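Local structure of 2-C-methyl-D-erythritol 4-phosphate cytidylyltransferase (Thermus thermophilus HB8, 2PX7) at residues Glu67-Leu72 with Glu102-Pro107. The protein probably catalyses the transfer of a cytidylyl group from CTP to 2-C-methyl-D-erythritol 4-phosphate, a step of the non-mevalonate route to isoprenoids. Sequence-based numbering, arbitrary orientation.
Sequences EVLVAL and EAASLP
E67 reaches from the start of strand 67-72 to S105, in the loop that follows helix 93-103, and grips it with its carboxylate. The backbone N of S105 donates to OE1 of E67 over 2.9 Å, nearly straight at 162° and directed at the syn lone pair, on the side of the second oxygen. S105 OG lies 3.0 Å from that second oxygen, OE2 of E67, a weak bond whose proton has another acceptor within reach. The glutamate gets there with CG anti to its backbone N (chi1 177°) and the chain extended beyond. OE1 also accepts from S27 OG of strand 27-31, which ties the loop to the neighbouring strand and fixes the carboxylate further. With an alanine at this position, the S105 N-H and the S27 hydroxyl would probably lose their shared acceptor and the loop could shift.

The tight part of the contact joins this carboxylate grip to the packing of L69 beside it. CD1 of L69 rests on the backbone of A104, 3.7 Å from its CA, and touches the CB atoms of A103 and A104 at 4.2 and 4.3 Å. L100 of the same helix and V85 of the adjacent strand also touch the L69 side chain, and both L69 and A104 are buried. The open side is the flank of S105, which is exposed to solvent; next to it, CD1 of L106 only grazes CB of E67 at 4.0 Å.

The arrangement belongs to the Rossmann-like α/β fold of the IspD cytidylyltransferases, in which helix 93-103 packs on the sheet and its exit loop crosses the ends of parallel strands 67-72 and 27-31 to enter strand 108-111.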
loop_
_atom_site.group_PDB
_atom_site.type_symbol
_atom_site.label_atom_id
_atom_site.label_comp_id
_atom_site.label_asym_id
_atom_site.label_seq_id
_atom_site.Cartn_x
_atom_site.Cartn_y
_atom_site.Cartn_z
ATOM N N GLU A 67 20.459 -4.125 -22.029
ATOM C CA GLU A 67 19.468 -3.728 -23.044
ATOM C C GLU A 67 18.161 -3.274 -22.375
ATOM O O GLU A 67 17.591 -3.999 -21.548
ATOM C CB GLU A 67 19.213 -4.912 -23.987
ATOM C CG GLU A 67 18.152 -4.687 -25.060
ATOM C CD GLU A 67 17.932 -5.925 -25.929
ATOM O OE1 GLU A 67 17.433 -6.955 -25.421
ATOM O OE2 GLU A 67 18.246 -5.855 -27.139
ATOM N N VAL A 68 17.719 -2.063 -22.701
ATOM C CA VAL A 68 16.430 -1.545 -22.249
ATOM C C VAL A 68 15.542 -1.309 -23.483
ATOM O O VAL A 68 15.936 -0.614 -24.432
ATOM C CB VAL A 68 16.557 -0.248 -21.414
ATOM C CG1 VAL A 68 15.190 0.193 -20.870
ATOM C CG2 VAL A 68 17.575 -0.411 -20.257
ATOM N N LEU A 69 14.356 -1.912 -23.463
ATOM C CA LEU A 69 13.388 -1.788 -24.555
ATOM C C LEU A 69 12.117 -1.176 -24.003
ATOM O O LEU A 69 11.575 -1.649 -22.999
ATOM C CB LEU A 69 13.103 -3.163 -25.159
ATOM C CG LEU A 69 14.287 -3.902 -25.798
ATOM C CD1 LEU A 69 14.019 -5.385 -25.882
ATOM C CD2 LEU A 69 14.589 -3.359 -27.204
ATOM N N VAL A 70 11.658 -0.115 -24.653
ATOM C CA VAL A 70 10.540 0.688 -24.171
ATOM C C VAL A 70 9.434 0.746 -25.219
ATOM O O VAL A 70 9.703 0.977 -26.404
ATOM C CB VAL A 70 10.986 2.137 -23.831
ATOM C CG1 VAL A 70 9.798 2.983 -23.317
ATOM C CG2 VAL A 70 12.129 2.128 -22.811
ATOM N N ALA A 71 8.198 0.549 -24.768
ATOM C CA ALA A 71 7.024 0.679 -25.614
ATOM C C ALA A 71 6.347 2.005 -25.332
ATOM O O ALA A 71 6.114 2.348 -24.167
ATOM C CB ALA A 71 6.060 -0.461 -25.365
ATOM N N LEU A 72 6.036 2.759 -26.388
ATOM C CA LEU A 72 5.328 4.018 -26.221
ATOM C C LEU A 72 4.045 4.046 -27.053
ATOM O O LEU A 72 3.952 3.348 -28.064
ATOM C CB LEU A 72 6.235 5.205 -26.587
ATOM C CG LEU A 72 7.414 5.505 -25.660
ATOM C CD1 LEU A 72 8.239 6.649 -26.225
ATOM C CD2 LEU A 72 6.944 5.817 -24.227
ATOM N N GLU A 102 9.579 -9.811 -28.351
ATOM C CA GLU A 102 10.057 -10.261 -29.654
ATOM C C GLU A 102 11.424 -9.667 -29.993
ATOM O O GLU A 102 12.225 -10.309 -30.677
ATOM C CB GLU A 102 9.039 -9.893 -30.734
ATOM C CG GLU A 102 9.105 -10.790 -31.958
ATOM C CD GLU A 102 8.035 -10.438 -32.975
ATOM O OE1 GLU A 102 6.844 -10.397 -32.580
ATOM O OE2 GLU A 102 8.396 -10.207 -34.160
ATOM N N ALA A 103 11.682 -8.459 -29.482
ATOM C CA ALA A 103 12.929 -7.728 -29.711
ATOM C C ALA A 103 14.030 -8.027 -28.692
ATOM O O ALA A 103 15.185 -7.661 -28.918
ATOM C CB ALA A 103 12.654 -6.223 -29.754
ATOM N N ALA A 104 13.677 -8.690 -27.582
ATOM C CA ALA A 104 14.639 -8.998 -26.513
ATOM C C ALA A 104 15.785 -9.878 -27.038
ATOM O O ALA A 104 15.532 -10.851 -27.732
ATOM C CB ALA A 104 13.925 -9.672 -25.326
ATOM N N SER A 105 17.038 -9.534 -26.717
ATOM C CA SER A 105 18.184 -10.275 -27.256
ATOM C C SER A 105 18.869 -11.184 -26.241
ATOM O O SER A 105 19.623 -12.095 -26.621
ATOM C CB SER A 105 19.198 -9.330 -27.933
ATOM O OG SER A 105 19.786 -8.439 -27.000
ATOM N N LEU A 106 18.565 -10.977 -24.960
ATOM C CA LEU A 106 19.224 -11.701 -23.873
ATOM C C LEU A 106 18.286 -12.752 -23.233
ATOM O O LEU A 106 17.067 -12.583 -23.260
ATOM C CB LEU A 106 19.775 -10.690 -22.856
ATOM C CG LEU A 106 20.775 -9.711 -23.508
ATOM C CD1 LEU A 106 20.841 -8.395 -22.773
ATOM C CD2 LEU A 106 22.179 -10.333 -23.638
ATOM N N PRO A 107 18.849 -13.855 -22.700
ATOM C CA PRO A 107 18.045 -14.975 -22.189
ATOM C C PRO A 107 17.342 -14.750 -20.849
ATOM O O PRO A 107 16.656 -15.658 -20.346
ATOM C CB PRO A 107 19.067 -16.107 -22.058
ATOM C CG PRO A 107 20.355 -15.415 -21.788
ATOM C CD PRO A 107 20.299 -14.137 -22.602
#